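Local coordinates for nucleoporin nup120 (Schizosaccharomyces pombe, PDB 4GQ2), which serves as a structural component of the nuclear pore complex, the assembly through which transport into and out of the nucleus passes, at residues A[60-65]-A[522-527]. Numbering follows the deposited sequence.
Sequences AGVYTS and SINFDP
The Asn524 amide turns one face to the Val62 backbone: Val62 O sits over it, 3.4 Å from Asn524 CG, and Val62 N reaches OD1 from the same side. Asn524 CB points toward 60-65 and CG is anti to the carbonyl carbon, which brings the amide there. At 3.0 Å from Val62 N to Asn524 OD1, the bond is nearly straight at the hydrogen (166°). Gly61 CA lies beside the same oxygen, and Val62 CG2 packs 4.0 Å from Asn524 CB, the two side chains running alongside in opposite directions. Asp526 OD1 accepts a weak 3.2 Å hydrogen bond from Thr64 OG1; the carboxylate's strongest partner is Asn529, bonded to OD2, which Thr73 OG1 also reaches. Thr64 CG2 crosses obliquely to Pro527 CD, 3.9 Å away. Ser522 OG, turned in between N and C (chi1 77°), donates to Ala60 O at 2.7 Å and also bonds to Asn535. An alanine at Asn524, lacking OD1, removes the Val62 N-H acceptor and would probably loosen the contact's middle. The nearly parallel strands (13°, axes 6.4 Å apart) are joined mainly by 522-527 side chains reaching backbone atoms, not by backbone pairing. Each is outermost in its sheet, 59-64 beside 73-79 and 520-525 beside 532-536, so the contact joins neighbouring beta-propeller sheets.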
ATOM      1  N   ALA A  60      29.931  -2.885   1.078  1.00 34.55           N
ATOM      2  CA  ALA A  60      28.851  -3.794   0.695  1.00 34.87           C
ATOM      3  C   ALA A  60      29.134  -4.438  -0.646  1.00 40.12           C
ATOM      4  O   ALA A  60      29.897  -3.900  -1.452  1.00 34.90           O
ATOM      5  CB  ALA A  60      27.516  -3.050   0.637  1.00 35.39           C
ATOM      6  N   GLY A  61      28.501  -5.587  -0.877  1.00 37.85           N
ATOM      7  CA  GLY A  61      28.579  -6.279  -2.152  1.00 39.72           C
ATOM      8  C   GLY A  61      27.588  -7.422  -2.207  1.00 46.29           C
ATOM      9  O   GLY A  61      26.953  -7.748  -1.206  1.00 44.19           O
ATOM     10  N   VAL A  62      27.432  -8.018  -3.387  1.00 42.73           N
ATOM     11  CA  VAL A  62      26.633  -9.230  -3.499  1.00 42.33           C
ATOM     12  C   VAL A  62      27.447 -10.322  -4.185  1.00 43.07           C
ATOM     13  O   VAL A  62      28.122 -10.079  -5.183  1.00 48.93           O
ATOM     14  CB  VAL A  62      25.208  -9.039  -4.140  1.00 42.70           C
ATOM     15  CG1 VAL A  62      24.656  -7.632  -3.943  1.00 37.70           C
ATOM     16  CG2 VAL A  62      25.175  -9.431  -5.605  1.00 38.48           C
ATOM     17  N   TYR A  63      27.379 -11.516  -3.609  1.00 42.65           N
ATOM     18  CA  TYR A  63      28.098 -12.680  -4.089  1.00 46.53           C
ATOM     19  C   TYR A  63      27.118 -13.721  -4.602  1.00 53.00           C
ATOM     20  O   TYR A  63      26.106 -14.008  -3.955  1.00 53.43           O
ATOM     21  CB  TYR A  63      28.937 -13.276  -2.954  1.00 44.51           C
ATOM     22  CG  TYR A  63      29.648 -14.550  -3.325  1.00 51.21           C
ATOM     23  CD1 TYR A  63      30.798 -14.520  -4.113  1.00 58.50           C
ATOM     24  CD2 TYR A  63      29.169 -15.792  -2.894  1.00 54.03           C
ATOM     25  CE1 TYR A  63      31.458 -15.688  -4.461  1.00 67.26           C
ATOM     26  CE2 TYR A  63      29.821 -16.966  -3.234  1.00 51.92           C
ATOM     27  CZ  TYR A  63      30.963 -16.909  -4.019  1.00 64.89           C
ATOM     28  OH  TYR A  63      31.623 -18.065  -4.367  1.00 77.02           O
ATOM     29  N   THR A  64      27.432 -14.302  -5.753  1.00 64.48           N
ATOM     30  CA  THR A  64      26.596 -15.357  -6.315  1.00 82.07           C
ATOM     31  C   THR A  64      27.315 -16.716  -6.332  1.00 77.15           C
ATOM     32  O   THR A  64      28.411 -16.840  -6.883  1.00 71.48           O
ATOM     33  CB  THR A  64      26.037 -14.965  -7.707  1.00 91.03           C
ATOM     34  OG1 THR A  64      25.247 -16.039  -8.234  1.00 96.06           O
ATOM     35  CG2 THR A  64      27.163 -14.610  -8.688  1.00 93.70           C
ATOM     36  N   SER A  65      26.695 -17.711  -5.694  1.00 82.84           N
ATOM     37  CA  SER A  65      27.197 -19.090  -5.672  1.00 87.42           C
ATOM     38  C   SER A  65      26.741 -19.792  -6.947  1.00106.13           C
ATOM     39  O   SER A  65      25.837 -20.636  -6.925  1.00102.38           O
ATOM     40  CB  SER A  65      26.673 -19.846  -4.444  1.00 86.07           C
ATOM     41  OG  SER A  65      26.849 -19.110  -3.247  1.00 78.47           O
ATOM     42  N   SER A 522      29.361  -0.268  -4.074  1.00 47.44           N
ATOM     43  CA  SER A 522      29.856  -1.231  -5.036  1.00 38.86           C
ATOM     44  C   SER A 522      28.775  -1.576  -6.038  1.00 44.42           C
ATOM     45  O   SER A 522      27.614  -1.205  -5.852  1.00 39.46           O
ATOM     46  CB  SER A 522      30.315  -2.503  -4.332  1.00 35.88           C
ATOM     47  OG  SER A 522      29.200  -3.287  -3.948  1.00 37.26           O
ATOM     48  N   ILE A 523      29.181  -2.278  -7.101  1.00 38.27           N
ATOM     49  CA  ILE A 523      28.267  -2.889  -8.062  1.00 42.53           C
ATOM     50  C   ILE A 523      28.737  -4.318  -8.383  1.00 50.00           C
ATOM     51  O   ILE A 523      29.934  -4.618  -8.300  1.00 52.43           O
ATOM     52  CB  ILE A 523      28.095  -2.047  -9.356  1.00 44.14           C
ATOM     53  CG1 ILE A 523      29.391  -1.992 -10.181  1.00 47.39           C
ATOM     54  CG2 ILE A 523      27.581  -0.642  -9.044  1.00 38.04           C
ATOM     55  CD1 ILE A 523      29.171  -1.574 -11.623  1.00 41.84           C
ATOM     56  N   ASN A 524      27.796  -5.202  -8.714  1.00 43.12           N
ATOM     57  CA  ASN A 524      28.120  -6.587  -9.051  1.00 46.54           C
ATOM     58  C   ASN A 524      27.237  -7.104 -10.159  1.00 56.95           C
ATOM     59  O   ASN A 524      26.008  -7.065 -10.046  1.00 52.29           O
ATOM     60  CB  ASN A 524      27.942  -7.521  -7.851  1.00 44.80           C
ATOM     61  CG  ASN A 524      28.831  -7.166  -6.686  1.00 48.49           C
ATOM     62  OD1 ASN A 524      28.390  -6.508  -5.740  1.00 46.86           O
ATOM     63  ND2 ASN A 524      30.088  -7.608  -6.735  1.00 49.14           N
ATOM     64  N   PHE A 525      27.863  -7.596 -11.225  1.00 60.71           N
ATOM     65  CA  PHE A 525      27.140  -8.299 -12.270  1.00 55.94           C
ATOM     66  C   PHE A 525      26.908  -9.717 -11.785  1.00 54.47           C
ATOM     67  O   PHE A 525      27.824 -10.368 -11.286  1.00 58.97           O
ATOM     68  CB  PHE A 525      27.920  -8.297 -13.588  1.00 59.62           C
ATOM     69  CG  PHE A 525      27.210  -8.997 -14.717  1.00 56.36           C
ATOM     70  CD1 PHE A 525      26.181  -8.364 -15.413  1.00 59.27           C
ATOM     71  CD2 PHE A 525      27.576 -10.287 -15.094  1.00 49.01           C
ATOM     72  CE1 PHE A 525      25.525  -9.003 -16.457  1.00 48.49           C
ATOM     73  CE2 PHE A 525      26.921 -10.933 -16.135  1.00 45.49           C
ATOM     74  CZ  PHE A 525      25.895 -10.290 -16.816  1.00 48.03           C
ATOM     75  N   ASP A 526      25.667 -10.170 -11.898  1.00 56.63           N
ATOM     76  CA  ASP A 526      25.318 -11.533 -11.571  1.00 55.88           C
ATOM     77  C   ASP A 526      25.083 -12.241 -12.895  1.00 61.94           C
ATOM     78  O   ASP A 526      24.139 -11.904 -13.616  1.00 70.19           O
ATOM     79  CB  ASP A 526      24.064 -11.574 -10.696  1.00 63.67           C
ATOM     80  CG  ASP A 526      23.675 -12.986 -10.277  1.00 70.98           C
ATOM     81  OD1 ASP A 526      24.429 -13.941 -10.548  1.00 78.47           O
ATOM     82  OD2 ASP A 526      22.603 -13.142  -9.660  1.00 93.39           O
ATOM     83  N   PRO A 527      25.963 -13.200 -13.237  1.00 64.17           N
ATOM     84  CA  PRO A 527      25.816 -13.960 -14.481  1.00 71.49           C
ATOM     85  C   PRO A 527      24.723 -15.021 -14.383  1.00 68.38           C
ATOM     86  O   PRO A 527      24.120 -15.375 -15.400  1.00 75.02           O
ATOM     87  CB  PRO A 527      27.189 -14.614 -14.661  1.00 75.04           C
ATOM     88  CG  PRO A 527      27.739 -14.731 -13.280  1.00 77.11           C
ATOM     89  CD  PRO A 527      27.175 -13.583 -12.488  1.00 68.72           C
TER